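PDB 4M8R: hypothetical protein from Bacteroides caccae, which is of unknown function but probably pairs an N-terminal Ig-like domain with a WD40-like beta-propeller domain. Local coordinates for residues G28-I33 and G76-M81; A16-A21 and G104-A109; P306-M311 and Y323-G328; F343-P348 and E359-L364. All blocks are in the same frame, centred on the assembly; numbering follows the deposited sequence.

Contact 1: residues G28-I33 and G76-M81; sequences GDIVHI and GMSIRM. With PO4 (phosphate ion), chain F.
The guanidinium of Arg80 has Ile30 CD1 over one face, 3.4 Å above its plane and offset toward the rim. Gly28 O lies at the guanidinium edge, where Arg80 NH1 gives it a weak, bent hydrogen bond of 2.9 Å. The Arg80 chain starts with CG anti to the backbone N (chi1 -162°), and the bend at its third torsion helps turn the guanidinium toward Ile30 and Gly28. The second flat group, the imidazole of His32, has Ile30 CG2 over one face, again toward the rim. A phosphate ion, probably from the crystallisation liquor, sits at its edge. His32 NE2 donates to phosphate O2 at 2.7 Å, and Ser78 OG donates to phosphate O4 at 2.8 Å. His32 ND1 is hydrogen-bonded to Glu20 OE2. An alanine in place of Arg80 would probably leave Ile30 CD1 without its flat cover and Gly28 O without this side-chain donor.

The opposite face of the sheet is apolar and buried. Ile33 CD1 meets Ile79 CD1 at 4.0 Å, and the side chains of Ile33 and Met77 lie side by side. Val31 CG2 touches CG of selenomethionine Met81 at 3.6 Å. Val44, Phe46, Leu103 and Val106 help to cover this layer.

Val31 with Ile79 and Ile33 with Met77 are hydrogen-bonded pairs; Val31 N reaches Ile79 O at 2.8 Å. The strands run antiparallel at 153°. Arg80, His32 and Ser78 make one face mainly polar, with Ile30 among them; the apolar other face suits a sheet that closes the hydrophobic interior of an Ig-like domain.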
# COMPACT_ATOMS: atom_id res chain seq x y z
N GLY A 28 -0.78 30.07 -10.09
CA GLY A 28 -1.38 30.84 -11.18
C GLY A 28 -0.74 32.20 -11.41
O GLY A 28 -0.94 32.79 -12.47
N ASP A 29 -0.02 32.72 -10.41
CA ASP A 29 0.68 34.00 -10.53
C ASP A 29 1.83 33.92 -11.52
O ASP A 29 2.37 32.83 -11.77
CB ASP A 29 1.28 34.44 -9.18
CG ASP A 29 0.25 35.04 -8.24
OD1 ASP A 29 -0.93 35.19 -8.63
OD2 ASP A 29 0.65 35.38 -7.10
N ILE A 30 2.19 35.07 -12.05
CA ILE A 30 3.38 35.22 -12.87
C ILE A 30 4.55 35.67 -12.00
O ILE A 30 4.45 36.67 -11.30
CB ILE A 30 3.17 36.29 -13.97
CG1 ILE A 30 2.01 35.91 -14.89
CG2 ILE A 30 4.45 36.49 -14.77
CD1 ILE A 30 2.22 34.62 -15.66
N VAL A 31 5.65 34.93 -12.06
CA VAL A 31 6.89 35.31 -11.40
C VAL A 31 7.91 35.74 -12.46
O VAL A 31 7.99 35.14 -13.52
CB VAL A 31 7.44 34.15 -10.55
CG1 VAL A 31 8.92 34.32 -10.22
CG2 VAL A 31 6.62 34.01 -9.28
N HIS A 32 8.67 36.79 -12.15
CA HIS A 32 9.59 37.38 -13.11
C HIS A 32 11.04 37.09 -12.77
O HIS A 32 11.45 37.19 -11.62
CB HIS A 32 9.40 38.89 -13.16
CG HIS A 32 8.00 39.28 -13.50
ND1 HIS A 32 7.01 39.41 -12.55
CD2 HIS A 32 7.42 39.56 -14.69
CE1 HIS A 32 5.88 39.76 -13.14
NE2 HIS A 32 6.10 39.85 -14.44
N ILE A 33 11.79 36.74 -13.80
CA ILE A 33 13.21 36.45 -13.68
C ILE A 33 13.96 37.47 -14.50
O ILE A 33 13.55 37.80 -15.61
CB ILE A 33 13.51 35.05 -14.22
CG1 ILE A 33 12.98 34.00 -13.26
CG2 ILE A 33 15.01 34.86 -14.43
CD1 ILE A 33 12.88 32.62 -13.89
N GLY A 76 15.44 38.76 -19.48
CA GLY A 76 14.65 38.03 -18.48
C GLY A 76 13.48 37.25 -19.03
O GLY A 76 13.30 37.16 -20.24
N MSE A 77 12.68 36.67 -18.14
CA MSE A 77 11.56 35.82 -18.54
C MSE A 77 10.48 35.81 -17.50
O MSE A 77 10.74 36.06 -16.33
CB MSE A 77 12.05 34.39 -18.83
CG MSE A 77 13.26 33.94 -18.01
SE MSE A 77 14.27 32.56 -19.01
CE MSE A 77 12.76 31.55 -19.73
N SER A 78 9.25 35.54 -17.94
CA SER A 78 8.10 35.39 -17.05
C SER A 78 7.72 33.92 -16.98
O SER A 78 7.61 33.25 -18.01
CB SER A 78 6.91 36.19 -17.58
OG SER A 78 7.24 37.55 -17.77
N ILE A 79 7.51 33.41 -15.76
CA ILE A 79 7.08 32.02 -15.58
C ILE A 79 5.80 31.97 -14.77
O ILE A 79 5.50 32.89 -14.02
CB ILE A 79 8.17 31.17 -14.89
CG1 ILE A 79 8.40 31.63 -13.45
CG2 ILE A 79 9.46 31.25 -15.69
CD1 ILE A 79 9.51 30.88 -12.74
N ARG A 80 5.03 30.90 -14.94
CA ARG A 80 3.78 30.72 -14.21
C ARG A 80 3.99 29.75 -13.06
O ARG A 80 4.63 28.72 -13.23
CB ARG A 80 2.67 30.21 -15.14
CG ARG A 80 1.28 30.41 -14.57
CD ARG A 80 0.19 30.13 -15.59
NE ARG A 80 0.13 31.13 -16.66
CZ ARG A 80 -0.40 32.35 -16.54
NH1 ARG A 80 -0.94 32.77 -15.40
NH2 ARG A 80 -0.39 33.17 -17.60
N MSE A 81 3.47 30.09 -11.88
CA MSE A 81 3.58 29.21 -10.71
C MSE A 81 2.49 28.17 -10.81
O MSE A 81 1.34 28.49 -11.11
CB MSE A 81 3.45 30.01 -9.41
CG MSE A 81 4.49 31.12 -9.26
SE MSE A 81 6.33 30.43 -9.43
CE MSE A 81 6.35 29.21 -7.89
P PO4 F . 4.14 40.12 -17.45
O1 PO4 F . 4.93 41.41 -17.48
O2 PO4 F . 3.91 39.70 -16.01
O3 PO4 F . 2.79 40.31 -18.10
O4 PO4 F . 4.92 39.05 -18.18

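Contact 2: residues A16-A21 and G104-A109; sequences AGVTEA and GKVLLA. With PO4 (phosphate ion), chain D.
Val18 packs against Gly104 and Val106 within the Ig-like domain. It belongs to an edge strand that ends in a type I beta turn from Val18 to Ala21. The turn is closed by Ala21 N to Val18 O, 3.0 Å. No hydrogen bond joins residues 16-21 to 104-109; the contact rests on van der Waals packing and one CA-H...O contact.

From CB, which points toward the other segment, Val18 sends out two methyls. CG1 is anti to the backbone N (chi1 -174°) and meets Val106 CG1 at 4.4 Å, a loose touch. CG2 lies beside the backbone N and rests on Gly104 N at 3.7 Å. A side chain on Gly104 would strike this methyl. Strand 30-36 adds Val31 to the surroundings of Val18, and strand 88-96 adds Ile92.

The turn itself also touches strand 99-108. Val106 CG1 sits 3.4 Å from Glu20 O. The carboxylate of Glu20 turns elsewhere, to His32 ND1.

The side chain of Lys105 leaves in the other direction. Its CB points away from the turn, and the chain bends at its third torsion. NZ then donates to O2 and O4 of a phosphate ion, probably from the crystallisation liquor. Arg89 binds this ion too, as do Arg213 and Asn238 of the second subunit. A leucine in place of Lys105 would probably cost the phosphate two hydrogen bonds and leave its charge less well balanced.

The backbone of Lys105 does face the turn: Ala21 CA points its hydrogen at Lys105 O, with CA and O 3.5 Å apart and an angle of 137° at the hydrogen.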
# COMPACT_ATOMS: atom_id res chain seq x y z
N ALA A 16 21.57 38.50 -12.00
CA ALA A 16 20.31 37.80 -12.13
C ALA A 16 19.60 37.62 -10.81
O ALA A 16 20.19 37.76 -9.74
CB ALA A 16 20.55 36.44 -12.78
N GLY A 17 18.32 37.28 -10.89
CA GLY A 17 17.52 37.03 -9.70
C GLY A 17 16.06 36.81 -10.04
O GLY A 17 15.68 36.70 -11.21
N VAL A 18 15.24 36.76 -8.99
CA VAL A 18 13.80 36.65 -9.13
C VAL A 18 13.20 37.89 -8.52
O VAL A 18 13.49 38.24 -7.38
CB VAL A 18 13.28 35.41 -8.39
CG1 VAL A 18 11.79 35.22 -8.64
CG2 VAL A 18 14.05 34.17 -8.82
N THR A 19 12.35 38.58 -9.27
CA THR A 19 11.74 39.81 -8.80
C THR A 19 11.02 39.57 -7.47
O THR A 19 11.16 40.35 -6.54
CB THR A 19 10.75 40.39 -9.83
OG1 THR A 19 11.45 40.66 -11.05
CG2 THR A 19 10.11 41.68 -9.32
N GLU A 20 10.27 38.48 -7.39
CA GLU A 20 9.48 38.17 -6.21
C GLU A 20 10.26 37.32 -5.19
O GLU A 20 9.65 36.59 -4.40
CB GLU A 20 8.18 37.45 -6.61
CG GLU A 20 7.26 38.26 -7.53
CD GLU A 20 7.68 38.26 -8.99
OE1 GLU A 20 8.67 37.58 -9.35
OE2 GLU A 20 7.02 38.94 -9.79
N ALA A 21 11.58 37.42 -5.20
CA ALA A 21 12.43 36.59 -4.34
C ALA A 21 12.05 36.72 -2.87
O ALA A 21 11.81 37.82 -2.38
CB ALA A 21 13.89 36.94 -4.53
N GLY A 104 16.75 32.05 -7.35
CA GLY A 104 16.14 32.51 -6.11
C GLY A 104 15.08 31.57 -5.58
O GLY A 104 14.84 30.50 -6.15
N LYS A 105 14.43 31.99 -4.50
CA LYS A 105 13.43 31.17 -3.83
C LYS A 105 12.16 31.97 -3.60
O LYS A 105 12.20 33.19 -3.42
CB LYS A 105 13.95 30.70 -2.48
CG LYS A 105 15.28 29.97 -2.57
CD LYS A 105 15.81 29.63 -1.18
CE LYS A 105 16.22 30.87 -0.42
NZ LYS A 105 16.87 30.53 0.87
N VAL A 106 11.03 31.27 -3.59
CA VAL A 106 9.76 31.87 -3.23
C VAL A 106 8.99 30.91 -2.35
O VAL A 106 9.29 29.72 -2.33
CB VAL A 106 8.90 32.23 -4.45
CG1 VAL A 106 9.58 33.30 -5.29
CG2 VAL A 106 8.60 31.01 -5.31
N LEU A 107 8.03 31.44 -1.62
CA LEU A 107 7.10 30.62 -0.86
C LEU A 107 5.81 30.56 -1.67
O LEU A 107 5.19 31.59 -1.94
CB LEU A 107 6.86 31.22 0.52
CG LEU A 107 5.92 30.46 1.46
CD1 LEU A 107 6.38 29.03 1.67
CD2 LEU A 107 5.82 31.18 2.80
N LEU A 108 5.43 29.36 -2.08
CA LEU A 108 4.25 29.16 -2.92
C LEU A 108 3.09 28.68 -2.06
O LEU A 108 3.19 27.65 -1.41
CB LEU A 108 4.55 28.13 -4.01
CG LEU A 108 3.45 27.84 -5.03
CD1 LEU A 108 3.09 29.09 -5.83
CD2 LEU A 108 3.89 26.73 -5.96
N ALA A 109 2.00 29.43 -2.07
CA ALA A 109 0.83 29.08 -1.27
C ALA A 109 0.22 27.78 -1.77
O ALA A 109 0.45 27.39 -2.90
CB ALA A 109 -0.20 30.20 -1.32
P PO4 D . 19.35 28.25 0.96
O1 PO4 D . 19.74 27.66 -0.37
O2 PO4 D . 17.89 27.98 1.27
O3 PO4 D . 20.19 27.67 2.07
O4 PO4 D . 19.55 29.74 0.87

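Contact 3: residues P306-M311 and Y323-G328; sequences PFYFGM and YQKKVG. With EDO (1,2-ethanediol), chain H.
Phe307 lays one face of its ring on the backbone of Gly328, and this is the dense end of the contact. Gly328 C lies 3.5 Å above the ring plane, offset toward the rim. Gly328 CA makes a CH-pi contact, 4.1 Å from the centroid of the Phe307 ring and 20° off its normal. Phe307 CG stands between the backbone N and the carbonyl carbon (chi1 64°), which helps bring the ring over the neighbouring strand. A side chain on Gly328 would press against Phe307 CZ. At this end an ethanediol molecule, probably from the crystallisation liquor, lies beside Pro306 and Phe307. Its O2 takes a hydrogen bond from Tyr308 N at 2.9 Å.

On the other sheet face, Tyr308 CB touches Val327 CG1 at 3.7 Å. The side chains of Tyr308 and Tyr323 cross at about a right angle, with Tyr323 OH at the edge of the Tyr308 ring. The same hydroxyl oxygen lies 3.5 Å from Gly310 CA, where a CB would collide with it. The far end of Lys325 leads away from the strand; NZ is hydrogen-bonded to Gly202 O, Phe264 O and Asn268 OD1.

The other end is looser. Selenomethionine Met311 crosses Lys326 obliquely, and Met311 CE comes only to 4.0 Å from Lys326 CE. Lys326 and Gln324 are partly exposed, and Gly53 and Leu52 of the third subunit pack here.

The backbone ladder runs through both parts, with Phe309 N to Lys326 O at 2.8 Å. These are the first two strands of a four-stranded antiparallel sheet, consistent with one blade of a WD40-like beta-propeller.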
# COMPACT_ATOMS: atom_id res chain seq x y z
N PRO A 306 -23.24 2.68 -22.92
CA PRO A 306 -22.58 1.73 -22.04
C PRO A 306 -22.39 2.29 -20.63
O PRO A 306 -22.26 3.51 -20.47
CB PRO A 306 -21.21 1.50 -22.70
CG PRO A 306 -21.28 2.17 -24.03
CD PRO A 306 -22.31 3.24 -23.91
N PHE A 307 -22.37 1.42 -19.63
CA PHE A 307 -22.10 1.85 -18.26
C PHE A 307 -21.32 0.80 -17.49
O PHE A 307 -21.18 -0.34 -17.94
CB PHE A 307 -23.41 2.16 -17.53
CG PHE A 307 -24.29 0.96 -17.35
CD1 PHE A 307 -24.09 0.08 -16.29
CD2 PHE A 307 -25.32 0.70 -18.24
CE1 PHE A 307 -24.91 -1.03 -16.13
CE2 PHE A 307 -26.14 -0.41 -18.08
CZ PHE A 307 -25.93 -1.27 -17.02
N TYR A 308 -20.82 1.20 -16.33
CA TYR A 308 -20.25 0.26 -15.38
C TYR A 308 -20.60 0.64 -13.96
O TYR A 308 -20.82 1.81 -13.66
CB TYR A 308 -18.73 0.17 -15.54
CG TYR A 308 -17.96 1.35 -15.00
CD1 TYR A 308 -17.76 2.49 -15.78
CD2 TYR A 308 -17.40 1.31 -13.73
CE1 TYR A 308 -17.03 3.57 -15.29
CE2 TYR A 308 -16.67 2.38 -13.24
CZ TYR A 308 -16.49 3.51 -14.02
OH TYR A 308 -15.78 4.56 -13.52
N PHE A 309 -20.66 -0.36 -13.08
CA PHE A 309 -20.69 -0.15 -11.64
C PHE A 309 -19.32 -0.52 -11.08
O PHE A 309 -18.85 -1.62 -11.32
CB PHE A 309 -21.71 -1.07 -10.97
CG PHE A 309 -23.14 -0.71 -11.23
CD1 PHE A 309 -23.80 -1.17 -12.36
CD2 PHE A 309 -23.85 0.06 -10.32
CE1 PHE A 309 -25.13 -0.85 -12.58
CE2 PHE A 309 -25.18 0.39 -10.54
CZ PHE A 309 -25.82 -0.08 -11.67
N GLY A 310 -18.69 0.39 -10.34
CA GLY A 310 -17.48 0.07 -9.60
C GLY A 310 -17.87 -0.54 -8.26
O GLY A 310 -18.47 0.14 -7.43
N MSE A 311 -17.54 -1.82 -8.06
CA MSE A 311 -17.98 -2.56 -6.87
C MSE A 311 -17.01 -2.47 -5.71
O MSE A 311 -17.28 -3.00 -4.64
CB MSE A 311 -18.20 -4.02 -7.24
CG MSE A 311 -19.16 -4.18 -8.42
SE MSE A 311 -20.91 -3.38 -8.03
CE MSE A 311 -21.47 -4.53 -6.53
N TYR A 323 -9.54 -4.12 -10.93
CA TYR A 323 -10.70 -3.30 -10.60
C TYR A 323 -11.98 -4.09 -10.85
O TYR A 323 -12.26 -4.47 -11.99
CB TYR A 323 -10.67 -2.02 -11.44
CG TYR A 323 -11.72 -0.99 -11.08
CD1 TYR A 323 -11.99 -0.67 -9.76
CD2 TYR A 323 -12.41 -0.30 -12.08
CE1 TYR A 323 -12.94 0.28 -9.43
CE2 TYR A 323 -13.35 0.66 -11.76
CZ TYR A 323 -13.62 0.95 -10.43
OH TYR A 323 -14.55 1.90 -10.08
N GLN A 324 -12.75 -4.33 -9.80
CA GLN A 324 -13.94 -5.19 -9.86
C GLN A 324 -15.20 -4.41 -10.22
O GLN A 324 -15.47 -3.35 -9.66
CB GLN A 324 -14.12 -5.94 -8.54
CG GLN A 324 -13.12 -7.07 -8.38
CD GLN A 324 -12.79 -7.40 -6.94
OE1 GLN A 324 -12.88 -8.55 -6.51
NE2 GLN A 324 -12.39 -6.38 -6.18
N LYS A 325 -15.97 -4.93 -11.17
CA LYS A 325 -17.11 -4.20 -11.71
C LYS A 325 -18.11 -5.06 -12.48
O LYS A 325 -17.80 -6.15 -12.94
CB LYS A 325 -16.62 -3.05 -12.60
CG LYS A 325 -15.53 -3.45 -13.57
CD LYS A 325 -14.86 -2.27 -14.25
CE LYS A 325 -13.48 -2.69 -14.76
NZ LYS A 325 -13.28 -2.34 -16.18
N LYS A 326 -19.32 -4.53 -12.59
CA LYS A 326 -20.36 -5.08 -13.45
C LYS A 326 -20.63 -4.05 -14.53
O LYS A 326 -20.83 -2.88 -14.22
CB LYS A 326 -21.64 -5.34 -12.64
CG LYS A 326 -21.48 -6.43 -11.60
CD LYS A 326 -22.53 -6.31 -10.50
CE LYS A 326 -22.26 -7.28 -9.35
NZ LYS A 326 -22.53 -8.70 -9.73
N VAL A 327 -20.60 -4.47 -15.79
CA VAL A 327 -20.81 -3.55 -16.90
C VAL A 327 -21.98 -3.98 -17.77
O VAL A 327 -22.37 -5.14 -17.78
CB VAL A 327 -19.55 -3.42 -17.79
CG1 VAL A 327 -18.32 -3.19 -16.92
CG2 VAL A 327 -19.36 -4.65 -18.66
N GLY A 328 -22.51 -3.02 -18.51
CA GLY A 328 -23.61 -3.30 -19.41
C GLY A 328 -24.00 -2.13 -20.28
O GLY A 328 -23.25 -1.15 -20.41
C1 EDO H . -20.72 5.33 -18.33
O1 EDO H . -20.25 6.57 -18.85
C2 EDO H . -20.38 5.27 -16.85
O2 EDO H . -20.92 4.09 -16.24

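Contact 4: residues F343-P348 and E359-L364; sequences FRLLEP and EPFAQL
Phe343 and Phe361 join the two strands of a beta hairpin, 340-348 and 355-364. These are the last two strands of a four-stranded sheet, probably a propeller blade.

Two backbone hydrogen bonds link the segments. Phe343 N donates to Ala362 O at 2.9 Å, and Phe361 N donates to Phe343 O at 3.0 Å.

The aromatic contacts centre on Phe361. Its CG stands between the backbone N and the carbonyl carbon (chi1 62°), which helps bring the ring across to Phe343. Phe343 CB makes a CH-pi contact over the face of this ring, 3.9 Å from its centroid. Phe343 O also lies over a face. Two neighbouring rings, those of Trp400 and Phe398, meet Phe361 from the next sheet and its loop.

Aliphatic packing adds to this. Leu345 crosses Phe361 at about a right angle, and Leu345 CD2 meets Phe361 CE2 at 3.7 Å. Phe343 CD1 touches Ala362 CB at 4.1 Å.

Arg344 adds a polar link: its NE is hydrogen-bonded to Gln358 O, just before residues 359-364, and Arg344 CG rests on Pro360 CA at 3.6 Å.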
# COMPACT_ATOMS: atom_id res chain seq x y z
N PHE A 343 -31.79 -1.13 -18.25
CA PHE A 343 -30.39 -1.34 -17.88
C PHE A 343 -30.11 -2.83 -17.78
O PHE A 343 -30.69 -3.52 -16.93
CB PHE A 343 -30.09 -0.65 -16.55
CG PHE A 343 -30.28 0.84 -16.58
CD1 PHE A 343 -31.55 1.39 -16.47
CD2 PHE A 343 -29.19 1.69 -16.72
CE1 PHE A 343 -31.73 2.76 -16.50
CE2 PHE A 343 -29.37 3.06 -16.75
CZ PHE A 343 -30.64 3.60 -16.63
N ARG A 344 -29.23 -3.32 -18.65
CA ARG A 344 -28.97 -4.74 -18.79
C ARG A 344 -27.46 -5.01 -18.76
O ARG A 344 -26.70 -4.42 -19.53
CB ARG A 344 -29.57 -5.24 -20.10
CG ARG A 344 -31.09 -5.07 -20.15
CD ARG A 344 -31.66 -5.31 -21.54
NE ARG A 344 -31.64 -6.76 -21.83
CZ ARG A 344 -32.05 -7.31 -22.97
NH1 ARG A 344 -32.48 -6.56 -23.98
NH2 ARG A 344 -31.99 -8.63 -23.11
N LEU A 345 -27.03 -5.90 -17.87
CA LEU A 345 -25.62 -6.26 -17.77
C LEU A 345 -25.20 -7.12 -18.95
O LEU A 345 -26.01 -7.88 -19.49
CB LEU A 345 -25.33 -7.02 -16.48
CG LEU A 345 -25.54 -6.28 -15.15
CD1 LEU A 345 -25.05 -7.14 -14.01
CD2 LEU A 345 -24.82 -4.93 -15.14
N LEU A 346 -23.95 -6.97 -19.36
CA LEU A 346 -23.33 -7.87 -20.33
C LEU A 346 -22.46 -8.84 -19.55
O LEU A 346 -21.47 -8.44 -18.94
CB LEU A 346 -22.50 -7.08 -21.34
CG LEU A 346 -21.94 -7.88 -22.52
CD1 LEU A 346 -23.07 -8.48 -23.35
CD2 LEU A 346 -21.05 -7.01 -23.38
N GLU A 347 -22.85 -10.12 -19.57
CA GLU A 347 -22.16 -11.17 -18.83
C GLU A 347 -22.05 -12.42 -19.69
O GLU A 347 -22.82 -12.59 -20.64
CB GLU A 347 -22.91 -11.49 -17.53
CG GLU A 347 -22.85 -10.38 -16.48
CD GLU A 347 -23.63 -10.70 -15.21
OE1 GLU A 347 -24.44 -11.65 -15.21
OE2 GLU A 347 -23.43 -9.98 -14.21
N PRO A 348 -21.09 -13.30 -19.37
CA PRO A 348 -20.97 -14.57 -20.11
C PRO A 348 -22.05 -15.56 -19.69
O PRO A 348 -22.41 -15.63 -18.51
CB PRO A 348 -19.59 -15.07 -19.71
CG PRO A 348 -19.33 -14.47 -18.37
CD PRO A 348 -20.02 -13.14 -18.37
N GLU A 359 -31.27 -10.06 -18.73
CA GLU A 359 -32.55 -9.39 -18.55
C GLU A 359 -32.32 -8.15 -17.69
O GLU A 359 -31.35 -8.11 -16.92
CB GLU A 359 -33.58 -10.32 -17.90
CG GLU A 359 -34.09 -11.42 -18.83
CD GLU A 359 -35.17 -10.96 -19.80
OE1 GLU A 359 -35.50 -9.75 -19.82
OE2 GLU A 359 -35.69 -11.81 -20.54
N PRO A 360 -33.18 -7.12 -17.82
CA PRO A 360 -32.89 -5.87 -17.12
C PRO A 360 -32.90 -6.03 -15.61
O PRO A 360 -33.67 -6.82 -15.08
CB PRO A 360 -34.02 -4.93 -17.56
CG PRO A 360 -34.75 -5.62 -18.66
CD PRO A 360 -34.47 -7.08 -18.53
N PHE A 361 -32.03 -5.30 -14.92
CA PHE A 361 -32.09 -5.19 -13.46
C PHE A 361 -32.83 -3.91 -13.06
O PHE A 361 -33.18 -3.73 -11.90
CB PHE A 361 -30.68 -5.23 -12.84
CG PHE A 361 -29.79 -4.10 -13.27
CD1 PHE A 361 -29.83 -2.87 -12.62
CD2 PHE A 361 -28.88 -4.27 -14.30
CE1 PHE A 361 -29.00 -1.83 -13.01
CE2 PHE A 361 -28.05 -3.24 -14.69
CZ PHE A 361 -28.11 -2.02 -14.04
N ALA A 362 -33.05 -3.02 -14.03
CA ALA A 362 -33.82 -1.80 -13.83
C ALA A 362 -34.42 -1.36 -15.16
O ALA A 362 -33.78 -1.45 -16.20
CB ALA A 362 -32.94 -0.70 -13.26
N GLN A 363 -35.66 -0.88 -15.10
CA GLN A 363 -36.43 -0.50 -16.28
C GLN A 363 -37.25 0.73 -15.92
O GLN A 363 -37.91 0.75 -14.88
CB GLN A 363 -37.35 -1.67 -16.70
CG GLN A 363 -38.54 -1.31 -17.60
CD GLN A 363 -38.33 -1.63 -19.07
OE1 GLN A 363 -38.01 -2.77 -19.43
NE2 GLN A 363 -38.53 -0.63 -19.93
N LEU A 364 -37.19 1.75 -16.76
CA LEU A 364 -37.96 2.98 -16.53
C LEU A 364 -38.79 3.34 -17.75
O LEU A 364 -38.27 3.91 -18.71
CB LEU A 364 -37.02 4.12 -16.16
CG LEU A 364 -36.28 3.90 -14.85
CD1 LEU A 364 -35.15 4.90 -14.72
CD2 LEU A 364 -37.22 4.00 -13.66

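In the fold
Contacts 1 and 2 belong to the Ig-like domain, and contacts 3 and 4 to the WD40-like domain. The centres of contacts 1 and 3 are about 44 Å apart. Contacts 1 and 2 share one sheet: strand 16-18 borders strand 30-36, and the backbones of Thr19 and His32 are hydrogen-bonded. Contacts 3 and 4 hold successive strands of another sheet, where the rings of Phe307 and Phe309 reach Phe361. Contact 3 is the most buried of the four. Contacts 1, 2 and 4 are partly buried. Contacts 1 and 3 are regular backbone ladders, contact 4 has two such bonds, and contact 2 relies on packing. Phosphate ions mark the polar sides of contacts 1 and 2; aromatic packing marks contacts 3 and 4.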